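Local coordinates for peptidase S9 prolyl oligopeptidase catalytic domain-containing protein (Pyrococcus horikoshii, PDB 4HXF) that probably cleaves peptides as a serine peptidase of the prolyl oligopeptidase family, acylaminoacyl-peptidase type, assembled as a self-compartmentalizing hexamer, at residues 546-551 / 576-581; 487-492 / 539-544; 397-402 / 591-596; 32-37 / 584-589; 136-141 / 194-199. All coordinates share one frame; numbering follows the deposited sequence.

Contact 1: residues 546-551 / 576-581. With Y3A (N-[(benzyloxy)carbonyl]glycyl-N-[(2S,3R)-4-chloro-3-hydroxy-1-phenylbutan-2-yl]glycinamide), chain B.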
# COMPACT_ATOMS: atom_id res chain seq x y z
N ASP A 546 25.27 17.17 14.56
CA ASP A 546 26.62 17.75 14.61
C ASP A 546 27.42 17.11 15.78
O ASP A 546 27.10 17.32 16.97
CB ASP A 546 26.61 19.26 14.82
CG ASP A 546 28.03 19.84 14.77
OD1 ASP A 546 29.03 19.10 14.84
OD2 ASP A 546 28.15 21.07 14.50
N TYR A 547 28.31 16.18 15.43
CA TYR A 547 29.16 15.55 16.46
C TYR A 547 30.53 16.19 16.60
O TYR A 547 31.33 15.81 17.49
CB TYR A 547 29.26 14.06 16.23
CG TYR A 547 27.85 13.42 16.08
CD1 TYR A 547 27.59 12.55 15.04
CD2 TYR A 547 26.83 13.76 16.93
CE1 TYR A 547 26.32 12.03 14.89
CE2 TYR A 547 25.53 13.23 16.76
CZ TYR A 547 25.32 12.36 15.72
OH TYR A 547 24.03 11.83 15.48
N ARG A 548 30.84 17.11 15.71
CA ARG A 548 32.05 17.91 15.78
C ARG A 548 32.01 18.96 16.87
O ARG A 548 32.95 19.10 17.61
CB ARG A 548 32.29 18.59 14.43
CG ARG A 548 33.56 19.44 14.30
CD ARG A 548 34.91 18.72 14.64
NE ARG A 548 34.91 17.40 14.09
CZ ARG A 548 35.10 17.11 12.81
NH1 ARG A 548 34.88 15.86 12.36
NH2 ARG A 548 35.55 18.08 12.00
N CYS A 549 30.84 19.62 16.96
CA CYS A 549 30.48 20.53 18.02
C CYS A 549 29.10 20.07 18.48
O CYS A 549 28.05 20.52 17.93
CB CYS A 549 30.45 21.98 17.61
SG CYS A 549 32.09 22.59 17.04
N PRO A 550 29.09 19.23 19.49
CA PRO A 550 27.79 18.73 19.91
C PRO A 550 26.89 19.80 20.51
O PRO A 550 27.27 20.91 20.79
CB PRO A 550 28.12 17.63 20.93
CG PRO A 550 29.53 17.20 20.60
CD PRO A 550 30.20 18.45 20.13
N LEU A 551 25.61 19.38 20.61
CA LEU A 551 24.49 20.29 21.04
C LEU A 551 24.75 21.10 22.28
O LEU A 551 24.30 22.24 22.37
CB LEU A 551 23.23 19.47 21.14
CG LEU A 551 21.97 20.34 21.51
CD1 LEU A 551 21.60 21.42 20.46
CD2 LEU A 551 20.77 19.35 21.79
N GLY A 576 20.95 17.18 10.45
CA GLY A 576 22.08 17.88 9.94
C GLY A 576 23.35 17.74 10.79
O GLY A 576 23.33 17.89 12.01
N ALA A 577 24.48 17.57 10.12
CA ALA A 577 25.83 17.50 10.74
C ALA A 577 26.41 18.89 10.81
O ALA A 577 25.70 19.94 10.68
CB ALA A 577 26.71 16.48 10.00
N HIS A 578 27.69 18.96 11.08
CA HIS A 578 28.41 20.22 11.28
C HIS A 578 28.25 21.17 10.11
O HIS A 578 28.08 22.38 10.30
CB HIS A 578 29.87 19.84 11.54
CG HIS A 578 30.75 20.95 12.08
ND1 HIS A 578 30.47 21.68 13.25
CD2 HIS A 578 32.02 21.36 11.62
CE1 HIS A 578 31.47 22.55 13.47
NE2 HIS A 578 32.44 22.35 12.46
N GLY A 579 28.24 20.59 8.92
CA GLY A 579 28.15 21.37 7.68
C GLY A 579 26.73 21.60 7.15
O GLY A 579 26.59 21.90 5.97
N HIS A 580 25.70 21.44 7.99
CA HIS A 580 24.31 21.48 7.51
C HIS A 580 23.91 22.76 6.80
O HIS A 580 22.99 22.71 5.98
CB HIS A 580 23.36 21.20 8.65
CG HIS A 580 23.28 22.34 9.66
ND1 HIS A 580 22.17 23.15 9.79
CD2 HIS A 580 24.13 22.67 10.70
CE1 HIS A 580 22.35 24.02 10.80
NE2 HIS A 580 23.59 23.76 11.35
N SER A 581 24.64 23.87 7.03
CA SER A 581 24.24 25.16 6.45
C SER A 581 24.35 25.01 4.91
O SER A 581 23.61 25.65 4.15
CB SER A 581 25.10 26.29 7.00
OG SER A 581 26.48 26.00 6.68
N3 Y3A B . 38.49 20.61 11.17
CA3 Y3A B . 38.51 21.37 12.44
C3 Y3A B . 37.04 21.45 12.87
O3 Y3A B . 36.12 20.74 12.52
C4 Y3A B . 34.63 23.85 12.97
O4 Y3A B . 35.41 24.97 12.78
CA4 Y3A B . 35.31 22.98 14.02
N4 Y3A B . 36.71 22.80 13.56
CB4 Y3A B . 35.56 23.66 15.40
CG4 Y3A B . 36.24 22.78 16.39
CD1 Y3A B . 35.70 21.59 16.91
CD2 Y3A B . 37.47 23.17 16.91
CE1 Y3A B . 36.36 20.81 17.85
CE2 Y3A B . 38.14 22.40 17.84
CZ4 Y3A B . 37.61 21.23 18.28
C15 Y3A B . 33.97 23.07 11.77

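Contact 2: residues 487-492 / 539-544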
# COMPACT_ATOMS: atom_id res chain seq x y z
N SER A 487 25.50 32.89 16.27
CA SER A 487 26.55 31.87 16.51
C SER A 487 26.01 30.51 16.13
O SER A 487 24.97 30.09 16.64
CB SER A 487 26.87 31.88 18.00
OG SER A 487 27.60 30.73 18.43
N GLU A 488 26.72 29.78 15.30
CA GLU A 488 26.19 28.50 14.76
C GLU A 488 27.18 27.38 15.01
O GLU A 488 28.38 27.49 14.81
CB GLU A 488 25.96 28.59 13.27
CG GLU A 488 25.35 29.87 12.80
CD GLU A 488 24.85 29.77 11.39
OE1 GLU A 488 24.34 28.65 11.05
OE2 GLU A 488 25.05 30.77 10.61
N ASN A 489 26.65 26.28 15.56
CA ASN A 489 27.39 25.05 15.67
C ASN A 489 28.79 25.31 16.27
O ASN A 489 29.81 24.81 15.79
CB ASN A 489 27.48 24.32 14.32
CG ASN A 489 26.14 23.88 13.82
OD1 ASN A 489 25.35 24.74 13.30
ND2 ASN A 489 25.84 22.58 13.97
N GLY A 490 28.78 26.11 17.34
CA GLY A 490 29.97 26.72 17.94
C GLY A 490 30.59 25.98 19.10
O GLY A 490 30.31 24.86 19.32
N ILE A 491 31.45 26.65 19.80
CA ILE A 491 31.94 26.26 21.10
C ILE A 491 31.71 27.36 22.11
O ILE A 491 32.03 28.50 21.87
CB ILE A 491 33.47 25.93 21.03
CG1 ILE A 491 33.78 24.86 20.01
CG2 ILE A 491 33.98 25.53 22.44
CD1 ILE A 491 34.35 25.45 18.67
N SER A 492 31.12 26.96 23.22
CA SER A 492 31.00 27.73 24.45
C SER A 492 31.88 27.20 25.61
O SER A 492 32.18 28.02 26.48
CB SER A 492 29.56 27.96 24.98
OG SER A 492 28.93 26.77 25.36
N LEU A 539 21.39 34.95 18.51
CA LEU A 539 20.72 33.76 17.95
C LEU A 539 21.73 32.70 17.89
O LEU A 539 22.82 32.85 17.25
CB LEU A 539 20.17 34.03 16.53
CG LEU A 539 19.56 32.81 15.87
CD1 LEU A 539 18.35 32.18 16.60
CD2 LEU A 539 19.24 33.25 14.41
N LEU A 540 21.42 31.60 18.55
CA LEU A 540 22.20 30.36 18.48
C LEU A 540 21.53 29.39 17.53
O LEU A 540 20.28 29.21 17.54
CB LEU A 540 22.35 29.71 19.89
CG LEU A 540 23.30 30.46 20.80
CD1 LEU A 540 22.91 30.19 22.31
CD2 LEU A 540 24.79 30.09 20.46
N ILE A 541 22.32 28.83 16.58
CA ILE A 541 21.81 27.83 15.65
C ILE A 541 22.62 26.60 15.89
O ILE A 541 23.87 26.66 15.94
CB ILE A 541 22.00 28.32 14.19
CG1 ILE A 541 21.13 29.52 13.90
CG2 ILE A 541 21.61 27.16 13.23
CD1 ILE A 541 21.24 30.24 12.56
N HIS A 542 21.94 25.45 15.95
CA HIS A 542 22.61 24.17 16.10
C HIS A 542 21.84 23.11 15.36
O HIS A 542 20.77 23.36 14.84
CB HIS A 542 22.75 23.77 17.55
CG HIS A 542 24.06 23.05 17.83
ND1 HIS A 542 25.20 23.74 18.24
CD2 HIS A 542 24.43 21.70 17.68
CE1 HIS A 542 26.20 22.84 18.37
NE2 HIS A 542 25.78 21.64 17.97
N SER A 543 22.49 21.96 15.08
CA SER A 543 21.83 20.87 14.45
C SER A 543 22.09 19.61 15.19
O SER A 543 23.16 19.42 15.79
CB SER A 543 22.36 20.73 13.03
OG SER A 543 23.75 20.62 12.98
N LEU A 544 21.14 18.71 15.17
CA LEU A 544 21.18 17.51 16.09
C LEU A 544 22.14 16.42 15.71
O LEU A 544 22.38 15.51 16.50
CB LEU A 544 19.82 16.88 16.30
CG LEU A 544 18.89 17.73 17.20
CD1 LEU A 544 17.50 17.02 17.38
CD2 LEU A 544 19.51 18.00 18.57

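Contact 3: residues 397-402 / 591-596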
# COMPACT_ATOMS: atom_id res chain seq x y z
N LYS A 397 30.53 32.59 -1.17
CA LYS A 397 29.88 32.46 0.18
C LYS A 397 28.49 33.10 0.15
O LYS A 397 28.31 34.33 0.05
CB LYS A 397 30.68 33.07 1.31
CG LYS A 397 29.94 33.01 2.70
CD LYS A 397 29.95 31.72 3.44
CE LYS A 397 29.39 31.88 4.91
NZ LYS A 397 28.92 30.57 5.48
N TYR A 398 27.48 32.24 0.05
CA TYR A 398 26.10 32.67 -0.20
C TYR A 398 25.60 33.76 0.74
O TYR A 398 25.07 34.80 0.21
CB TYR A 398 25.18 31.50 -0.03
CG TYR A 398 23.74 31.73 -0.44
CD1 TYR A 398 23.36 31.72 -1.71
CD2 TYR A 398 22.78 31.96 0.55
CE1 TYR A 398 22.05 31.90 -2.10
CE2 TYR A 398 21.49 32.15 0.19
CZ TYR A 398 21.12 32.08 -1.12
OH TYR A 398 19.79 32.20 -1.48
N GLU A 399 25.89 33.59 2.04
CA GLU A 399 25.34 34.53 2.97
C GLU A 399 25.93 35.91 2.75
O GLU A 399 25.29 36.93 3.01
CB GLU A 399 25.57 34.18 4.41
CG GLU A 399 24.89 32.95 4.90
CD GLU A 399 25.66 31.68 4.64
OE1 GLU A 399 26.49 31.62 3.70
OE2 GLU A 399 25.36 30.70 5.38
N MET A 400 27.21 35.99 2.26
CA MET A 400 27.81 37.28 2.10
C MET A 400 27.19 38.01 0.96
O MET A 400 26.91 39.17 1.01
CB MET A 400 29.33 37.14 1.88
CG MET A 400 29.96 36.56 3.14
SD MET A 400 31.78 36.49 2.80
CE MET A 400 32.34 35.99 4.44
N GLN A 401 26.97 37.33 -0.18
CA GLN A 401 26.29 37.94 -1.30
C GLN A 401 24.88 38.34 -1.00
O GLN A 401 24.45 39.47 -1.31
CB GLN A 401 26.30 37.09 -2.56
CG GLN A 401 27.68 36.70 -3.05
CD GLN A 401 28.42 37.91 -3.57
OE1 GLN A 401 27.86 38.69 -4.33
NE2 GLN A 401 29.67 38.07 -3.14
N LEU A 402 24.17 37.45 -0.30
CA LEU A 402 22.80 37.70 0.09
C LEU A 402 22.69 38.93 1.01
O LEU A 402 21.89 39.84 0.72
CB LEU A 402 22.28 36.51 0.90
CG LEU A 402 20.87 36.61 1.50
CD1 LEU A 402 19.72 36.90 0.55
CD2 LEU A 402 20.64 35.36 2.42
N LYS A 591 15.19 27.56 5.30
CA LYS A 591 14.65 28.06 6.60
C LYS A 591 15.79 28.64 7.40
O LYS A 591 15.62 29.74 8.00
CB LYS A 591 13.95 26.99 7.42
CG LYS A 591 12.60 26.57 6.77
CD LYS A 591 11.95 25.43 7.53
CE LYS A 591 10.62 25.17 6.88
NZ LYS A 591 9.94 23.98 7.45
N ARG A 592 16.97 28.04 7.36
CA ARG A 592 18.12 28.65 8.02
C ARG A 592 18.47 29.98 7.42
O ARG A 592 18.71 30.96 8.15
CB ARG A 592 19.36 27.73 8.01
CG ARG A 592 20.57 28.41 8.59
CD ARG A 592 21.83 27.60 8.55
NE ARG A 592 23.00 28.49 8.70
CZ ARG A 592 23.53 29.25 7.75
NH1 ARG A 592 24.54 30.06 8.02
NH2 ARG A 592 23.11 29.19 6.49
N TYR A 593 18.54 30.06 6.08
CA TYR A 593 18.85 31.34 5.46
C TYR A 593 17.84 32.43 5.82
O TYR A 593 18.21 33.60 6.05
CB TYR A 593 19.02 31.23 3.95
CG TYR A 593 20.20 30.41 3.43
CD1 TYR A 593 20.00 29.37 2.49
CD2 TYR A 593 21.45 30.68 3.83
CE1 TYR A 593 21.10 28.71 1.96
CE2 TYR A 593 22.57 29.96 3.38
CZ TYR A 593 22.35 28.97 2.42
OH TYR A 593 23.43 28.27 1.92
N LYS A 594 16.55 32.07 5.91
CA LYS A 594 15.54 33.07 6.16
C LYS A 594 15.65 33.53 7.63
O LYS A 594 15.58 34.74 7.98
CB LYS A 594 14.18 32.44 5.90
CG LYS A 594 13.05 33.41 6.22
CD LYS A 594 13.08 34.70 5.40
CE LYS A 594 11.77 35.49 5.48
NZ LYS A 594 11.79 36.84 4.82
N LEU A 595 15.93 32.58 8.56
CA LEU A 595 16.19 32.93 9.99
C LEU A 595 17.38 33.89 10.13
O LEU A 595 17.33 34.89 10.85
CB LEU A 595 16.46 31.71 10.88
CG LEU A 595 15.33 30.75 11.22
CD1 LEU A 595 15.87 29.48 11.90
CD2 LEU A 595 14.34 31.51 12.14
N PHE A 596 18.46 33.55 9.42
CA PHE A 596 19.68 34.30 9.49
C PHE A 596 19.40 35.72 9.03
O PHE A 596 19.75 36.71 9.70
CB PHE A 596 20.69 33.61 8.58
CG PHE A 596 22.08 34.24 8.51
CD1 PHE A 596 23.13 33.70 9.25
CD2 PHE A 596 22.36 35.28 7.63
CE1 PHE A 596 24.40 34.26 9.19
CE2 PHE A 596 23.64 35.79 7.50
CZ PHE A 596 24.65 35.31 8.34
O HOH W 1 25.93 28.97 2.70

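Contact 4: residues 32-37 / 584-589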
# COMPACT_ATOMS: atom_id res chain seq x y z
N THR A 32 24.67 18.82 -9.71
CA THR A 32 23.75 18.73 -8.58
C THR A 32 22.82 19.91 -8.54
O THR A 32 23.28 21.02 -8.72
CB THR A 32 24.46 18.59 -7.23
OG1 THR A 32 25.31 17.39 -7.32
CG2 THR A 32 23.48 18.52 -6.01
N LYS A 33 21.54 19.63 -8.30
CA LYS A 33 20.51 20.60 -8.11
C LYS A 33 19.82 20.42 -6.79
O LYS A 33 19.52 19.27 -6.47
CB LYS A 33 19.49 20.52 -9.22
CG LYS A 33 20.10 20.93 -10.57
CD LYS A 33 20.61 22.39 -10.73
CE LYS A 33 19.64 23.47 -10.39
NZ LYS A 33 18.54 23.43 -11.25
N ALA A 34 19.56 21.49 -6.06
CA ALA A 34 18.72 21.45 -4.86
C ALA A 34 17.29 21.68 -5.30
O ALA A 34 16.91 22.82 -5.72
CB ALA A 34 19.21 22.56 -3.92
N ASN A 35 16.46 20.63 -5.16
CA ASN A 35 15.05 20.70 -5.56
C ASN A 35 14.21 21.00 -4.32
O ASN A 35 14.08 20.15 -3.43
CB ASN A 35 14.64 19.45 -6.22
CG ASN A 35 13.18 19.46 -6.67
OD1 ASN A 35 12.33 20.14 -6.09
ND2 ASN A 35 12.91 18.74 -7.78
N LEU A 36 13.77 22.21 -4.21
CA LEU A 36 13.04 22.63 -2.98
C LEU A 36 11.70 21.98 -2.83
O LEU A 36 11.32 21.56 -1.72
CB LEU A 36 12.88 24.15 -3.02
CG LEU A 36 12.41 24.86 -1.77
CD1 LEU A 36 13.24 24.52 -0.48
CD2 LEU A 36 12.48 26.38 -2.10
N GLU A 37 11.03 21.74 -3.96
CA GLU A 37 9.69 21.13 -3.95
C GLU A 37 9.73 19.70 -3.47
O GLU A 37 8.91 19.32 -2.65
CB GLU A 37 9.01 21.23 -5.33
CG GLU A 37 8.69 22.66 -5.74
CD GLU A 37 9.92 23.50 -6.06
OE1 GLU A 37 10.96 23.00 -6.63
OE2 GLU A 37 9.81 24.72 -5.70
N GLY A 584 22.57 20.39 4.43
CA GLY A 584 21.24 20.02 4.88
C GLY A 584 20.30 19.92 3.70
O GLY A 584 20.60 20.41 2.61
N SER A 585 19.10 19.44 3.96
CA SER A 585 18.11 19.32 2.91
C SER A 585 17.79 20.74 2.36
O SER A 585 17.91 21.76 3.12
CB SER A 585 16.86 18.64 3.37
OG SER A 585 16.11 19.47 4.26
N PRO A 586 17.36 20.84 1.11
CA PRO A 586 17.07 22.16 0.57
C PRO A 586 16.11 22.98 1.50
O PRO A 586 16.29 24.18 1.68
CB PRO A 586 16.46 21.87 -0.81
CG PRO A 586 17.19 20.60 -1.19
CD PRO A 586 17.27 19.80 0.08
N ARG A 587 15.04 22.34 1.96
CA ARG A 587 14.06 23.10 2.77
C ARG A 587 14.62 23.53 4.12
O ARG A 587 14.40 24.68 4.62
CB ARG A 587 12.78 22.24 2.98
CG ARG A 587 11.58 22.96 3.62
CD ARG A 587 10.40 22.00 3.87
NE ARG A 587 10.80 20.97 4.84
CZ ARG A 587 10.63 19.65 4.73
NH1 ARG A 587 10.01 19.08 3.67
NH2 ARG A 587 11.10 18.84 5.66
N HIS A 588 15.36 22.65 4.75
CA HIS A 588 16.14 23.00 5.93
C HIS A 588 17.06 24.22 5.72
O HIS A 588 17.07 25.20 6.47
CB HIS A 588 16.93 21.73 6.32
CG HIS A 588 18.07 21.92 7.30
ND1 HIS A 588 18.31 21.00 8.30
CD2 HIS A 588 19.07 22.85 7.39
CE1 HIS A 588 19.46 21.31 8.91
NE2 HIS A 588 19.93 22.45 8.42
N ARG A 589 17.82 24.20 4.61
CA ARG A 589 18.71 25.28 4.34
C ARG A 589 18.02 26.58 4.04
O ARG A 589 18.47 27.62 4.49
CB ARG A 589 19.59 24.87 3.14
CG ARG A 589 20.67 23.86 3.51
CD ARG A 589 21.42 23.43 2.27
NE ARG A 589 22.22 24.52 1.87
CZ ARG A 589 22.71 24.71 0.61
NH1 ARG A 589 22.53 23.77 -0.29
NH2 ARG A 589 23.43 25.82 0.31

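Contact 5: residues 136-141 / 194-199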
# COMPACT_ATOMS: atom_id res chain seq x y z
N ASP A 136 35.56 1.14 21.72
CA ASP A 136 36.73 1.90 21.16
C ASP A 136 36.44 3.42 21.27
O ASP A 136 35.49 3.82 22.00
CB ASP A 136 37.05 1.40 19.77
CG ASP A 136 38.49 1.80 19.34
OD1 ASP A 136 39.23 2.45 20.05
OD2 ASP A 136 38.81 1.24 18.36
N VAL A 137 37.20 4.29 20.55
CA VAL A 137 36.95 5.72 20.64
C VAL A 137 37.14 6.24 19.25
O VAL A 137 37.89 5.66 18.47
CB VAL A 137 37.86 6.55 21.62
CG1 VAL A 137 37.55 6.22 23.04
CG2 VAL A 137 39.33 6.39 21.26
N PRO A 138 36.45 7.31 18.90
CA PRO A 138 35.37 7.93 19.65
C PRO A 138 34.10 7.14 19.40
O PRO A 138 34.08 6.17 18.58
CB PRO A 138 35.35 9.32 19.01
CG PRO A 138 35.57 9.10 17.59
CD PRO A 138 36.61 7.97 17.58
N ALA A 139 32.99 7.45 20.07
CA ALA A 139 31.74 6.74 19.85
C ALA A 139 30.93 7.18 18.67
O ALA A 139 29.98 6.54 18.23
CB ALA A 139 30.89 6.89 21.12
N TRP A 140 31.31 8.32 18.11
CA TRP A 140 30.61 8.93 16.96
C TRP A 140 31.51 9.81 16.15
O TRP A 140 32.64 10.14 16.56
CB TRP A 140 29.36 9.67 17.51
CG TRP A 140 29.61 10.85 18.47
CD1 TRP A 140 30.77 11.43 18.81
CD2 TRP A 140 28.55 11.49 19.20
NE1 TRP A 140 30.55 12.44 19.78
CE2 TRP A 140 29.16 12.54 20.02
CE3 TRP A 140 27.16 11.32 19.24
CZ2 TRP A 140 28.38 13.37 20.84
CZ3 TRP A 140 26.41 12.12 20.07
CH2 TRP A 140 27.01 13.14 20.82
N PHE A 141 31.10 10.11 14.93
CA PHE A 141 31.86 10.99 14.08
C PHE A 141 30.92 11.81 13.23
O PHE A 141 29.99 11.31 12.68
CB PHE A 141 32.89 10.25 13.23
CG PHE A 141 34.08 11.10 12.83
CD1 PHE A 141 35.18 11.13 13.62
CD2 PHE A 141 34.11 11.88 11.66
CE1 PHE A 141 36.25 11.93 13.39
CE2 PHE A 141 35.20 12.67 11.37
CZ PHE A 141 36.27 12.67 12.18
N PRO A 194 43.41 5.20 19.19
CA PRO A 194 43.89 5.45 17.82
C PRO A 194 44.31 6.89 17.61
O PRO A 194 43.66 7.81 18.09
CB PRO A 194 42.68 5.07 16.91
CG PRO A 194 41.81 4.26 17.79
CD PRO A 194 42.00 4.80 19.20
N ARG A 195 45.42 7.07 16.90
CA ARG A 195 46.00 8.40 16.67
C ARG A 195 45.47 9.08 15.40
O ARG A 195 46.19 9.40 14.40
CB ARG A 195 47.51 8.29 16.69
CG ARG A 195 48.10 7.56 17.84
CD ARG A 195 47.85 8.24 19.19
NE ARG A 195 48.28 9.63 19.31
CZ ARG A 195 49.52 9.98 19.66
NH1 ARG A 195 50.46 9.07 19.83
NH2 ARG A 195 49.81 11.26 19.80
N TYR A 196 44.16 9.27 15.38
CA TYR A 196 43.47 9.79 14.24
C TYR A 196 44.01 11.10 13.79
O TYR A 196 44.31 11.90 14.63
CB TYR A 196 42.03 10.02 14.59
CG TYR A 196 41.24 8.79 14.97
CD1 TYR A 196 40.76 8.63 16.26
CD2 TYR A 196 41.04 7.80 14.06
CE1 TYR A 196 39.99 7.51 16.56
CE2 TYR A 196 40.29 6.65 14.37
CZ TYR A 196 39.72 6.55 15.64
OH TYR A 196 39.00 5.38 15.90
N PHE A 197 44.26 11.24 12.48
CA PHE A 197 44.76 12.50 11.82
C PHE A 197 46.20 12.79 12.21
O PHE A 197 46.73 13.82 11.85
CB PHE A 197 43.84 13.73 11.95
CG PHE A 197 42.50 13.57 11.31
CD1 PHE A 197 41.45 13.01 12.02
CD2 PHE A 197 42.28 14.02 10.02
CE1 PHE A 197 40.19 12.85 11.46
CE2 PHE A 197 41.02 13.85 9.43
CZ PHE A 197 39.98 13.29 10.15
N LYS A 198 46.87 11.91 12.91
CA LYS A 198 48.22 12.09 13.40
C LYS A 198 49.22 11.02 13.03
O LYS A 198 50.28 11.37 12.38
CB LYS A 198 48.33 12.39 14.90
CG LYS A 198 49.81 12.46 15.39
CD LYS A 198 50.44 13.81 15.33
CE LYS A 198 49.89 14.74 16.42
NZ LYS A 198 50.32 14.85 17.83
N TYR A 199 48.92 9.74 13.34
CA TYR A 199 49.79 8.67 12.93
C TYR A 199 49.06 7.52 12.28
O TYR A 199 48.01 7.15 12.72
CB TYR A 199 50.55 8.12 14.10
CG TYR A 199 51.46 9.16 14.79
CD1 TYR A 199 51.28 9.47 16.10
CD2 TYR A 199 52.55 9.74 14.13
CE1 TYR A 199 52.07 10.45 16.76
CE2 TYR A 199 53.39 10.67 14.82
CZ TYR A 199 53.15 10.98 16.15
OH TYR A 199 53.91 11.94 16.91
O HOH W 2 39.69 2.07 16.13

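Contact 1: residues 546-551 / 576-581
Asp-546 OD2 is gripped by His-578 ND1, at 2.7 Å and with an N-H...O angle of 165°, and also by the side-chain amide of Asn-489. OD2 lies in the imidazole plane and is met by ND1 on its syn side, while carboxylate and ring are turned 64° apart. Asp-546 OD1 takes the backbone N-H of Cys-549 at 2.8 Å from above the carboxylate plane, an Asx motif; the Arg-548 N-H adds a weak bond. With Ser-466, the geometry is consistent with the Ser-His-Asp triad of the alpha/beta hydrolase fold. On the far side of the imidazole, His-578 NE2 is covalently joined to inhibitor atom C15. Arg-548 lays CG over the centre of one ring face, 3.6 Å from the centroid, a CH-pi contact. Its chain then bends at chi2 and chi3, and NH2 donates to inhibitor O3 at 2.8 Å, in the guanidinium plane. Cys-549 SG approaches His-578 CE1 obliquely, 3.6 Å away.

Contact 2: residues 487-492 / 539-544
Asn-489 ND2 donates to Ser-543 OG at 3.0 Å, nearly in the plane of its own amide, and sits 4.0 Å above the centre of one face of the His-542 ring. The ring also meets the backbone, His-542 ND1 3.6 Å from Asn-489 CA. Behind these side chains runs a parallel strand pairing. Ser-487 N donates to Leu-539 O, Ile-541 N to Ser-487 O at 2.9 Å, and Asn-489 N to Ile-541 O at 2.8 Å. Glu-488 and Ile-541 lie side by side on one face of the sheet, with Glu-488 OE1 3.8 Å from Ile-541 CD1 before its charge reaches Arg-592; on the other face Ser-487 OG, held by Asn-473, touches Leu-540 CD2 at 3.5 Å. Strands 484-488 and 538-543 are neighbours in the central sheet of the alpha/beta hydrolase domain. Further out, His-542 is fixed through Cys-549 O and Ser-554, and Ser-543 OG is also bonded to the carbonyl oxygens of Gly-576 and Ala-577. Asn-489 OD1 pairs with His-580 NE2; with both amide ends engaged, the orientation of the amide should be fixed, which probably helps position Asp-546.

Contact 3: residues 397-402 / 591-596
Tyr-398 and Glu-399 on helix 398-405 meet Arg-592, Tyr-593 and Phe-596 on helix 586-605, two helices of the alpha/beta hydrolase domain whose short segments cross at -46°. The ionic part is a network. Arg-592 grips Glu-399 end-on, NH1 at 2.8 Å and NH2 at 2.9 Å both reaching OE2 on its anti side, with carboxylate and guanidinium planes 82° apart. Glu-399 OE1 forms a salt bridge with Lys-397 NZ; Arg-592 NE turns to Glu-488. Among the aromatic contacts, Tyr-398 CD2 comes over one face of the Tyr-593 ring, offset toward the rim, 3.5 Å from Tyr-593 CE2; the two rings are oblique. Glu-399 CG, anti to its carbonyl carbon (chi1 -66°), lies over one face of the Phe-596 ring toward the rim, a CH-pi contact 4.2 Å from the centroid; the bend at chi2 then turns the carboxylate to Arg-592. One water donates to Glu-399 OE1 at 2.9 Å and is hydrogen-bonded to Tyr-593 OH at 2.7 Å, a hydroxyl Arg-589 NH2 also meets.

Contact 4: residues 32-37 / 584-589
Leu-36 CD1 sits over one face of the peptide group joining Pro-586 to Arg-587, 3.7 Å from Arg-587 N and 3.8 Å from Pro-586 O. It is nearer still to Arg-587 CA, at 3.6 Å. Leu-36 CG is anti to the backbone N (chi1 -168°), and chi2 (52°) then turns CD1 onto the first turn of the helix. Pro-586 turns CB and CG to segment 32-37: CG lies 3.9 Å from Ala-34 CB, and CB is 3.9 Å from the carbonyl oxygen Asn-35 O. Tyr-41 of the adjacent strand 40-49 also touches both Ala-34 and Pro-586. No hydrogen bond spans the two segments; the contact is mainly apolar, carried by one leucine methyl and one alanine methyl against the proline ring and the helix backbone. Ser-585 is the N-cap of helix 586-605, its OG accepting a weak bond from His-588 N at 3.3 Å. The polar ends turn to other partners: Arg-587 NE forms a salt bridge with Asp-130 of a second subunit, and Asn-35 ND2 donates to Glu-42, a magnesium ligand in a structure of this protein though not occupied on this chain here. Strand 26-35 belongs to a four-stranded antiparallel sheet of the kind that forms beta-propeller blades, so the end of a propeller strand rests against the start of the long helix 586-605 near the C-terminus, in the alpha/beta hydrolase domain.

Contact 5: residues 136-141 / 194-199
Pro-138 and Tyr-196 meet tip to tip, CD of the proline 3.6 Å from CE1 of the phenol ring. The peptide bond before Pro-138 is cis, and Tyr-196 OH donates to the preceding carbonyl, Val-137 O, at 2.8 Å and in the carbonyl plane. Pro-194 CB covers one face of the Tyr-196 ring, toward its rim. The other side of Pro-194 is a bump lodged between two side chains: its CD lies 3.7 Å from Val-137 CG2 and 3.7 Å from Asp-136 OD1, while the carboxylate of Asp-136 also forms a salt bridge with Arg-190. Farther along both segments, Phe-141 CZ points at the edge of the Phe-197 ring, 4.0 Å from Phe-197 CE1. Segment 194-199 lies in the loop between strands 182-188 and 200-206 of a propeller sheet. Helix 504-511 of the hydrolase domain covers the join, with Leu-505 on Val-137 and Trp-506 on Tyr-196, and His-559 of a second subunit packs on Pro-138.

How the contacts relate
Contact 1 holds the inhibitor-bearing histidine, and contact 2, its centre 8 Å away, supplies second-shell residues behind it. Contact 3 meets contact 2 through the salt bridge of Arg-592 NE to Glu-488 OE1 at 2.7 Å, and contact 1 where Ser-581 CB packs 3.4 Å from Arg-592 CZ. Contacts 3 and 4 share helix 586-605, their centres 14 Å apart, and contact 4 links back to contact 1 through His-588 NE2 and His-580 ND1, 2.7 Å apart. Contact 5, in the propeller part, has its centre 18 Å from that of contact 1, yet Phe-141 CE2 comes within 3.4 Å of Arg-548 NH1, beside the inhibitor pocket.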